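Local coordinates for protein ATP synthase subunit s, mitochondrial (Bos taurus, PDB 3E4G) that regulates the mitochondrial ATP synthase, being needed for its proton conduction and facilitating energy-driven ATP synthesis by blocking a proton leak, at residues 8-12 with 30-34; 37-43 with 61-67; 103-108 with 134-138. The protein carries 1 engineered substitution. All blocks are in the same frame, centred on the assembly; numbering follows the deposited sequence. Where two conformers were deposited one is given.

Interaction 1: 8-12 with 30-34; sequences AVFNK and WLLRC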
loop_
_atom_site.group_PDB
_atom_site.type_symbol
_atom_site.label_atom_id
_atom_site.label_comp_id
_atom_site.label_asym_id
_atom_site.label_seq_id
_atom_site.Cartn_x
_atom_site.Cartn_y
_atom_site.Cartn_z
ATOM N N ALA A 8 1.808 6.275 -15.990
ATOM C CA ALA A 8 0.925 7.236 -15.405
ATOM C C ALA A 8 -0.536 6.850 -15.627
ATOM O O ALA A 8 -1.329 6.937 -14.667
ATOM C CB ALA A 8 1.194 8.653 -15.960
ATOM N N VAL A 9 -0.931 6.445 -16.807
ATOM C CA VAL A 9 -2.326 6.122 -17.048
ATOM C C VAL A 9 -2.715 4.803 -16.343
ATOM O O VAL A 9 -3.895 4.632 -16.021
ATOM C CB VAL A 9 -2.657 6.124 -18.541
ATOM C CG1 VAL A 9 -2.221 4.915 -19.268
ATOM C CG2 VAL A 9 -4.000 6.609 -18.800
ATOM N N PHE A 10 -1.775 3.901 -16.142
ATOM C CA PHE A 10 -2.074 2.719 -15.299
ATOM C C PHE A 10 -2.458 3.142 -13.889
ATOM O O PHE A 10 -3.253 2.464 -13.208
ATOM C CB PHE A 10 -0.916 1.730 -15.292
ATOM C CG PHE A 10 -1.041 0.677 -16.371
ATOM C CD1 PHE A 10 -1.156 -0.673 -16.047
ATOM C CD2 PHE A 10 -1.067 1.027 -17.746
ATOM C CE1 PHE A 10 -1.309 -1.668 -16.973
ATOM C CE2 PHE A 10 -1.208 0.039 -18.703
ATOM C CZ PHE A 10 -1.294 -1.313 -18.352
ATOM N N ASN A 11 -1.835 4.186 -13.409
ATOM C CA ASN A 11 -2.039 4.669 -12.020
ATOM C C ASN A 11 -3.166 5.659 -11.872
ATOM O O ASN A 11 -3.737 5.765 -10.770
ATOM C CB ASN A 11 -0.726 5.237 -11.461
ATOM C CG ASN A 11 0.180 4.130 -11.000
ATOM O OD1 ASN A 11 1.178 3.757 -11.728
ATOM N ND2 ASN A 11 -0.080 3.576 -9.869
ATOM N N LYS A 12 -3.503 6.432 -12.898
ATOM C CA LYS A 12 -4.411 7.553 -12.727
ATOM C C LYS A 12 -5.788 7.111 -12.272
ATOM O O LYS A 12 -6.356 6.152 -12.821
ATOM C CB LYS A 12 -4.505 8.332 -14.066
ATOM C CG LYS A 12 -5.421 9.545 -13.986
ATOM C CD LYS A 12 -5.396 10.363 -15.293
ATOM C CE LYS A 12 -6.333 11.476 -15.336
ATOM N NZ LYS A 12 -6.050 12.443 -14.349
ATOM N N TRP A 30 -7.274 -1.046 -10.171
ATOM C CA TRP A 30 -5.977 -0.353 -10.190
ATOM C C TRP A 30 -4.849 -1.295 -9.769
ATOM O O TRP A 30 -3.825 -1.438 -10.453
ATOM C CB TRP A 30 -6.028 0.882 -9.272
ATOM C CG TRP A 30 -4.697 1.435 -8.929
ATOM C CD1 TRP A 30 -3.712 1.904 -9.754
ATOM C CD2 TRP A 30 -4.159 1.550 -7.596
ATOM N NE1 TRP A 30 -2.627 2.322 -9.037
ATOM C CE2 TRP A 30 -2.877 2.115 -7.688
ATOM C CE3 TRP A 30 -4.681 1.237 -6.317
ATOM C CZ2 TRP A 30 -2.058 2.342 -6.574
ATOM C CZ3 TRP A 30 -3.894 1.476 -5.217
ATOM C CH2 TRP A 30 -2.605 1.991 -5.331
ATOM N N LEU A 31 -5.031 -1.951 -8.624
ATOM C CA LEU A 31 -3.943 -2.809 -8.114
ATOM C C LEU A 31 -3.665 -3.943 -9.073
ATOM O O LEU A 31 -2.504 -4.198 -9.433
ATOM C CB LEU A 31 -4.300 -3.285 -6.704
ATOM C CG LEU A 31 -4.080 -2.145 -5.685
ATOM C CD1 LEU A 31 -4.912 -2.327 -4.412
ATOM C CD2 LEU A 31 -2.614 -1.983 -5.323
ATOM N N LEU A 32 -4.704 -4.657 -9.515
ATOM C CA LEU A 32 -4.404 -5.820 -10.352
ATOM C C LEU A 32 -3.870 -5.379 -11.737
ATOM O O LEU A 32 -2.969 -6.036 -12.264
ATOM C CB LEU A 32 -5.564 -6.797 -10.489
ATOM C CG LEU A 32 -5.635 -7.844 -9.360
ATOM C CD1 LEU A 32 -5.882 -7.241 -7.950
ATOM C CD2 LEU A 32 -6.777 -8.833 -9.703
ATOM N N ARG A 33 -4.361 -4.281 -12.313
ATOM C CA ARG A 33 -3.820 -3.876 -13.629
ATOM C C ARG A 33 -2.356 -3.485 -13.497
ATOM O O ARG A 33 -1.593 -3.567 -14.474
ATOM C CB ARG A 33 -4.676 -2.773 -14.314
ATOM C CG ARG A 33 -4.522 -1.394 -13.728
ATOM C CD ARG A 33 -5.744 -0.557 -14.053
ATOM N NE ARG A 33 -5.534 0.834 -13.659
ATOM C CZ ARG A 33 -6.486 1.667 -13.257
ATOM N NH1 ARG A 33 -7.764 1.261 -13.237
ATOM N NH2 ARG A 33 -6.160 2.893 -12.863
ATOM N N CYS A 34 -1.935 -3.038 -12.287
ATOM C CA CYS A 34 -0.575 -2.654 -12.007
ATOM C C CYS A 34 0.266 -3.801 -11.448
ATOM O O CYS A 34 1.388 -3.559 -10.961
ATOM C CB CYS A 34 -0.539 -1.450 -11.043
ATOM S SG CYS A 34 -1.119 0.083 -11.765
#

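Interaction 2: 37-43 with 61-67; sequences MVRYHGQ and YKIQAID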
loop_
_atom_site.group_PDB
_atom_site.type_symbol
_atom_site.label_atom_id
_atom_site.label_comp_id
_atom_site.label_asym_id
_atom_site.label_seq_id
_atom_site.Cartn_x
_atom_site.Cartn_y
_atom_site.Cartn_z
ATOM N N MET A 37 -1.909 -7.639 -6.111
ATOM C CA MET A 37 -2.995 -8.585 -5.738
ATOM C C MET A 37 -3.721 -7.986 -4.512
ATOM O O MET A 37 -3.151 -7.229 -3.726
ATOM C CB MET A 37 -2.397 -9.962 -5.354
ATOM C CG MET A 37 -1.576 -10.596 -6.462
ATOM S SD MET A 37 -0.881 -12.164 -5.846
ATOM C CE MET A 37 0.087 -12.653 -7.252
ATOM N N VAL A 38 -4.993 -8.381 -4.384
ATOM C CA VAL A 38 -5.777 -7.991 -3.196
ATOM C C VAL A 38 -6.509 -9.225 -2.659
ATOM O O VAL A 38 -6.790 -10.177 -3.404
ATOM C CB VAL A 38 -6.825 -6.899 -3.478
ATOM C CG1 VAL A 38 -6.111 -5.615 -4.041
ATOM C CG2 VAL A 38 -7.962 -7.301 -4.378
ATOM N N ARG A 39 -6.856 -9.164 -1.390
ATOM C CA ARG A 39 -7.681 -10.216 -0.763
ATOM C C ARG A 39 -8.776 -9.514 0.016
ATOM O O ARG A 39 -8.511 -8.566 0.786
ATOM C CB ARG A 39 -6.862 -11.091 0.173
ATOM C CG ARG A 39 -7.691 -12.276 0.699
ATOM C CD ARG A 39 -6.923 -13.171 1.652
ATOM N NE ARG A 39 -6.368 -12.462 2.797
ATOM C CZ ARG A 39 -7.102 -11.884 3.750
ATOM N NH1 ARG A 39 -8.452 -12.035 3.770
ATOM N NH2 ARG A 39 -6.525 -11.137 4.659
ATOM N N TYR A 40 -10.012 -9.962 -0.210
ATOM C CA TYR A 40 -11.183 -9.340 0.451
ATOM C C TYR A 40 -11.421 -9.952 1.825
ATOM O O TYR A 40 -11.166 -11.131 2.115
ATOM C CB TYR A 40 -12.424 -9.552 -0.420
ATOM C CG TYR A 40 -12.291 -8.899 -1.764
ATOM C CD1 TYR A 40 -11.946 -7.548 -1.877
ATOM C CD2 TYR A 40 -12.516 -9.613 -2.962
ATOM C CE1 TYR A 40 -11.820 -6.941 -3.115
ATOM C CE2 TYR A 40 -12.406 -9.007 -4.177
ATOM C CZ TYR A 40 -12.052 -7.662 -4.262
ATOM O OH TYR A 40 -11.930 -7.100 -5.522
ATOM N N HIS A 41 -11.979 -9.079 2.702
ATOM C CA HIS A 41 -12.531 -9.572 3.975
ATOM C C HIS A 41 -13.456 -10.742 3.676
ATOM O O HIS A 41 -14.299 -10.707 2.803
ATOM C CB HIS A 41 -13.325 -8.463 4.658
ATOM C CG HIS A 41 -12.466 -7.513 5.376
ATOM N ND1 HIS A 41 -12.016 -7.758 6.649
ATOM C CD2 HIS A 41 -11.922 -6.303 4.969
ATOM C CE1 HIS A 41 -11.245 -6.751 6.998
ATOM N NE2 HIS A 41 -11.138 -5.863 5.993
ATOM N N GLY A 42 -13.273 -11.785 4.523
ATOM C CA GLY A 42 -14.122 -12.989 4.454
ATOM C C GLY A 42 -13.694 -13.999 3.451
ATOM O O GLY A 42 -14.328 -15.060 3.354
ATOM N N GLN A 43 -12.617 -13.744 2.682
ATOM C CA GLN A 43 -12.158 -14.699 1.690
ATOM C C GLN A 43 -10.729 -15.117 1.988
ATOM O O GLN A 43 -9.856 -14.321 2.345
ATOM C CB GLN A 43 -12.257 -14.127 0.290
ATOM C CG GLN A 43 -13.677 -13.700 -0.017
ATOM C CD GLN A 43 -13.892 -13.500 -1.473
ATOM O OE1 GLN A 43 -13.016 -13.098 -2.238
ATOM N NE2 GLN A 43 -15.103 -13.863 -1.905
ATOM N N TYR A 61 -17.617 -6.497 -1.710
ATOM C CA TYR A 61 -16.260 -6.989 -1.390
ATOM C C TYR A 61 -15.400 -5.819 -0.935
ATOM O O TYR A 61 -15.320 -4.777 -1.612
ATOM C CB TYR A 61 -15.672 -7.715 -2.577
ATOM C CG TYR A 61 -16.390 -8.996 -2.860
ATOM C CD1 TYR A 61 -16.339 -10.020 -1.940
ATOM C CD2 TYR A 61 -17.217 -9.129 -3.992
ATOM C CE1 TYR A 61 -17.127 -11.189 -2.180
ATOM C CE2 TYR A 61 -17.997 -10.276 -4.267
ATOM C CZ TYR A 61 -17.870 -11.221 -3.396
ATOM O OH TYR A 61 -18.666 -12.426 -3.576
ATOM N N LYS A 62 -14.776 -6.017 0.207
ATOM C CA LYS A 62 -13.962 -4.959 0.845
ATOM C C LYS A 62 -12.539 -5.464 0.970
ATOM O O LYS A 62 -12.278 -6.546 1.517
ATOM C CB LYS A 62 -14.481 -4.640 2.239
ATOM C CG LYS A 62 -15.984 -4.249 2.283
ATOM C CD LYS A 62 -16.330 -3.055 1.404
ATOM C CE LYS A 62 -17.817 -2.705 1.593
ATOM N NZ LYS A 62 -18.205 -1.571 0.684
ATOM N N ILE A 63 -11.580 -4.678 0.473
ATOM C CA ILE A 63 -10.174 -5.070 0.584
ATOM C C ILE A 63 -9.733 -5.163 2.031
ATOM O O ILE A 63 -9.869 -4.171 2.784
ATOM C CB ILE A 63 -9.274 -4.094 -0.213
ATOM C CG1 ILE A 63 -9.648 -4.104 -1.704
ATOM C CG2 ILE A 63 -7.801 -4.420 0.020
ATOM C CD1 ILE A 63 -8.972 -2.958 -2.508
ATOM N N GLN A 64 -9.166 -6.291 2.404
ATOM C CA GLN A 64 -8.509 -6.468 3.691
ATOM C C GLN A 64 -7.002 -6.386 3.580
ATOM O O GLN A 64 -6.316 -5.858 4.464
ATOM C CB GLN A 64 -8.911 -7.847 4.331
ATOM C CG GLN A 64 -8.280 -8.027 5.695
ATOM C CD GLN A 64 -8.926 -9.217 6.461
ATOM O OE1 GLN A 64 -9.350 -10.182 5.827
ATOM N NE2 GLN A 64 -8.983 -9.117 7.779
ATOM N N ALA A 65 -6.433 -7.005 2.524
ATOM C CA ALA A 65 -4.989 -7.111 2.368
ATOM C C ALA A 65 -4.626 -6.803 0.921
ATOM O O ALA A 65 -5.336 -7.143 -0.016
ATOM C CB ALA A 65 -4.510 -8.518 2.756
ATOM N N ILE A 66 -3.446 -6.182 0.782
ATOM C CA ILE A 66 -2.850 -5.839 -0.504
ATOM C C ILE A 66 -1.467 -6.417 -0.544
ATOM O O ILE A 66 -0.703 -6.277 0.417
ATOM C CB ILE A 66 -2.795 -4.309 -0.696
ATOM C CG1 ILE A 66 -4.232 -3.746 -0.714
ATOM C CG2 ILE A 66 -1.997 -3.938 -1.955
ATOM C CD1 ILE A 66 -4.288 -2.214 -0.594
ATOM N N ASP A 67 -1.109 -7.069 -1.669
ATOM C CA ASP A 67 0.230 -7.599 -1.865
ATOM C C ASP A 67 0.710 -7.106 -3.217
ATOM O O ASP A 67 0.288 -7.652 -4.260
ATOM C CB ASP A 67 0.255 -9.131 -1.793
ATOM C CG ASP A 67 1.606 -9.704 -2.010
ATOM O OD1 ASP A 67 2.546 -8.946 -2.356
ATOM O OD2 ASP A 67 1.714 -10.947 -1.786
HETATM O O HOH W 1 -15.415 -8.379 1.714
HETATM O O HOH W 2 -11.168 -12.145 6.388
HETATM O O HOH W 3 -16.182 -14.225 -4.693
#

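Interaction 3: 103-108 with 134-138; sequences LERLSQ and ALHHF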
loop_
_atom_site.group_PDB
_atom_site.type_symbol
_atom_site.label_atom_id
_atom_site.label_comp_id
_atom_site.label_asym_id
_atom_site.label_seq_id
_atom_site.Cartn_x
_atom_site.Cartn_y
_atom_site.Cartn_z
ATOM N N LEU A 103 4.648 6.841 0.383
ATOM C CA LEU A 103 4.436 6.471 1.788
ATOM C C LEU A 103 3.823 7.640 2.567
ATOM O O LEU A 103 2.939 7.465 3.407
ATOM C CB LEU A 103 5.724 6.018 2.435
ATOM C CG LEU A 103 6.336 4.764 1.750
ATOM C CD1 LEU A 103 7.632 4.378 2.460
ATOM C CD2 LEU A 103 5.369 3.597 1.722
ATOM N N GLU A 104 4.274 8.882 2.266
ATOM C CA GLU A 104 3.711 10.085 2.854
ATOM C C GLU A 104 2.224 10.169 2.476
ATOM O O GLU A 104 1.359 10.411 3.371
ATOM C CB GLU A 104 4.474 11.314 2.414
ATOM C CG GLU A 104 5.843 11.381 3.008
ATOM C CD GLU A 104 6.807 12.325 2.336
ATOM O OE1 GLU A 104 6.499 12.861 1.268
ATOM O OE2 GLU A 104 7.894 12.496 2.879
ATOM N N ARG A 105 1.883 10.033 1.199
ATOM C CA ARG A 105 0.508 10.103 0.769
ATOM C C ARG A 105 -0.378 9.087 1.504
ATOM O O ARG A 105 -1.471 9.382 1.991
ATOM C CB ARG A 105 0.435 9.896 -0.772
ATOM C CG ARG A 105 -0.923 10.012 -1.479
ATOM C CD ARG A 105 -0.818 9.837 -3.005
ATOM N NE ARG A 105 -0.086 10.920 -3.612
ATOM C CZ ARG A 105 -0.535 12.211 -3.751
ATOM N NH1 ARG A 105 -1.828 12.486 -3.591
ATOM N NH2 ARG A 105 0.282 13.140 -4.086
ATOM N N LEU A 106 0.135 7.854 1.589
ATOM C CA LEU A 106 -0.613 6.784 2.338
ATOM C C LEU A 106 -0.818 7.179 3.798
ATOM O O LEU A 106 -1.899 6.988 4.382
ATOM C CB LEU A 106 0.160 5.507 2.291
ATOM C CG LEU A 106 0.094 4.722 0.944
ATOM C CD1 LEU A 106 1.142 3.611 0.976
ATOM C CD2 LEU A 106 -1.249 4.139 0.723
ATOM N N SER A 107 0.245 7.682 4.424
ATOM C CA SER A 107 0.234 7.954 5.880
ATOM C C SER A 107 -0.795 9.008 6.225
ATOM O O SER A 107 -1.225 9.060 7.393
ATOM C CB SER A 107 1.592 8.380 6.361
ATOM O OG SER A 107 1.924 9.709 5.951
ATOM N N GLN A 108 -1.124 9.896 5.291
ATOM C CA GLN A 108 -2.060 11.003 5.504
ATOM C C GLN A 108 -3.517 10.675 5.302
ATOM O O GLN A 108 -4.393 11.502 5.535
ATOM C CB GLN A 108 -1.640 12.199 4.580
ATOM C CG GLN A 108 -0.327 12.804 5.063
ATOM C CD GLN A 108 -0.472 13.461 6.312
ATOM O OE1 GLN A 108 0.443 13.398 7.222
ATOM N NE2 GLN A 108 -1.516 14.221 6.534
ATOM N N ALA A 134 7.251 8.509 8.168
ATOM C CA ALA A 134 5.904 8.910 7.908
ATOM C C ALA A 134 4.827 7.884 8.407
ATOM O O ALA A 134 3.697 8.232 8.729
ATOM C CB ALA A 134 5.726 9.232 6.457
ATOM N N LEU A 135 5.237 6.611 8.439
ATOM C CA LEU A 135 4.310 5.536 8.857
ATOM C C LEU A 135 3.885 5.625 10.299
ATOM O O LEU A 135 2.953 4.898 10.705
ATOM C CB LEU A 135 4.908 4.166 8.550
ATOM C CG LEU A 135 5.334 3.997 7.080
ATOM C CD1 LEU A 135 6.090 2.638 6.946
ATOM C CD2 LEU A 135 4.093 4.145 6.107
ATOM N N HIS A 136 4.525 6.500 11.079
ATOM C CA HIS A 136 4.078 6.664 12.487
ATOM C C HIS A 136 2.621 7.141 12.566
ATOM O O HIS A 136 1.971 6.911 13.608
ATOM C CB HIS A 136 4.998 7.600 13.257
ATOM C CG HIS A 136 4.785 9.011 13.016
ATOM N ND1 HIS A 136 5.353 9.738 11.998
ATOM C CD2 HIS A 136 4.107 9.888 13.785
ATOM C CE1 HIS A 136 4.952 11.010 12.119
ATOM N NE2 HIS A 136 4.161 11.116 13.178
ATOM N N HIS A 137 2.074 7.705 11.513
ATOM C CA HIS A 137 0.651 8.113 11.551
ATOM C C HIS A 137 -0.275 6.910 11.550
ATOM O O HIS A 137 -1.482 7.087 11.839
ATOM C CB HIS A 137 0.304 8.997 10.363
ATOM C CG HIS A 137 0.987 10.315 10.448
ATOM N ND1 HIS A 137 0.729 11.292 11.444
ATOM C CD2 HIS A 137 1.939 10.805 9.683
ATOM C CE1 HIS A 137 1.571 12.278 11.284
ATOM N NE2 HIS A 137 2.233 12.088 10.154
ATOM N N PHE A 138 0.192 5.710 11.214
ATOM C CA PHE A 138 -0.603 4.476 11.320
ATOM C C PHE A 138 -0.605 4.052 12.760
ATOM O O PHE A 138 0.114 3.168 13.218
ATOM C CB PHE A 138 -0.081 3.411 10.357
ATOM C CG PHE A 138 -0.284 3.701 8.917
ATOM C CD1 PHE A 138 -1.135 4.693 8.414
ATOM C CD2 PHE A 138 0.340 2.867 7.951
ATOM C CE1 PHE A 138 -1.369 4.820 7.084
ATOM C CE2 PHE A 138 0.117 3.046 6.602
ATOM C CZ PHE A 138 -0.734 4.021 6.164
#

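Interaction 1: 8-12 with 30-34
F10 stands beside C34 and N11 beside W30: F10 CA is 6.5 Å from C34 CA, and N11 CA 6.6 Å from W30 CA, so the last turn of helix 2-11 lies against the last turn of helix 23-33. Both helices end here: K12 and C34 are the first residues to abandon helical backbone angles. The carbonyl of F10 therefore sits in the final turn, and a side chain from the partner helix takes hold of it. R33 reaches out with CG placed between its backbone N and carbonyl carbon (chi1 75°) and the chain then extended to NE, which brings the guanidinium side-on to that oxygen. NE donates to F10 O at 2.8 Å and NH2 to the same atom at 3.0 Å. The oxygen lies almost in the guanidinium plane, while both nitrogens reach it from one face of the carbonyl plane, NH2 from well above. Within the N-terminal domain, one bifurcated grip thus ties two helix ends together, just ahead of the magnesium ligand G35. The CA of W30 rests 3.6 Å over the centre of the guanidinium, backing the flat group. In return, the F10 ring meets the backbone of R33 edge-on, with CE1 3.2 Å from R33 O. C34 SG touches F10 CB at 3.9 Å, and the backbone O of C34 accepts from the S71 hydroxyl. The indole of W30 is stacked on H80 and meets F78 edge-to-face. A leucine here has no N-H to offer, and F10 O would probably be left without its two donors, the helix end without a nearby positive charge. The chemistry is that of a charged donor answering a helix C-terminus: the guanidinium is likely to be stabilised by the negative end of helix 2-11.

Interaction 2: 37-43 with 61-67
R39 faces both Q64 and A65 across a classic beta bulge, where the antiparallel strands 37-40 and 63-67 shift register by one residue at the edge of the leucine-rich repeat sheet. R39 O consequently accepts from two backbone amides, Q64 N at 2.9 Å and A65 N at 3.1 Å. Beyond the bulge, Y40 to Q43 form a type II turn, and the Y61 CB lies squarely over the face of the Y40 ring, 3.6 Å from its centroid.

Q64 is worth following outward. Its CB sits over the face of the H41 imidazole, 3.5 Å from the ring centroid, a CH-pi contact. With CG anti to the backbone N (chi1 -178°) and the chain extended, the side chain runs on over the same ring: CG is 3.5 Å from H41 CE1, and the amide stacks on the imidazole with planes 27° apart. At the tip the two branches part company. NE2 bonds to E88, while OE1 receives R39 NH1 at 2.9 Å, close to the guanidinium plane, and R39 NH2 more weakly. The same NH1 also donates to Q43 O at 3.0 Å, so the arginine pins the turn to the bulge. Water supplies the last link: one molecule donates to Q64 OE1 at 2.7 Å and accepts from the backbone N of G42.

Interaction 3: 103-108 with 134-138
S107 and A134 make the tightest part of this contact, where the end of helix 100-107 meets the turn that follows helix 129-134. S107 CB presses on A134 O at 3.2 Å, and H137 CB comes to 3.3 Å from S107 O. The hydroxyl of S107 is turned back between its own backbone N and carbonyl carbon (chi1 73°), where OG donates to E104 O at 2.7 Å within the helix. The serine thereby satisfies its polar tip at home and offers the neighbouring turn chiefly its methylene. F138 adds a wedge: its ring points an edge at L106 O, 3.5 Å from CE1, and CE1 also passes close to S107 CA, while L106 CB lies 4.2 Å from the ring's CZ. Inward, toward the sheet, L103 and L135 meet more lightly, CB to CD2 at 4.4 Å, and both rest on M119 and I121 of strand 118-122.

The solvent-facing margin is looser. Q108, an exposed residue, folds its amide toward the H137 imidazole, yet OE1 stays 3.7 Å from NE2, with the planes steeply inclined. E104 lends only its CG to the methyl of A134; its carboxylate goes to K130 in a salt bridge.

No hydrogen bond crosses between the two segments. S107 O, hemmed in by H137, is instead bonded to the side chain of Q113. The contact joins the non-sheet sides of the third and fourth leucine-rich repeats, whose apolar side chains face the sheet. Between these two segments, cohesion thus rests on close-fitting carbon and carbonyl surfaces, while just beside them E104 and K130 add a charged link from one repeat to the next.

From the N terminus, the chain closes a helical loop: interaction 1 brings the end of helix 2-11 back to the end of helix 23-33, enclosing 17 mostly helical residues. Next, 37-43 opens interaction 2, which closes on 61-67 round a loop without helix or strand. Interaction 3 closes a loop of 25 residues that holds helix 110-115, strand 118-122 and most of helix 129-134. The three run in series, none nested or crossing. Interactions 1 and 2 touch, through L31 CD1 and V38 CG1 at 3.5 Å, joining the N-terminal helices to the sheet. Interaction 3 lies about 21 Å from interaction 1 and 20 Å from interaction 2, centre to centre, and seals neighbouring repeats.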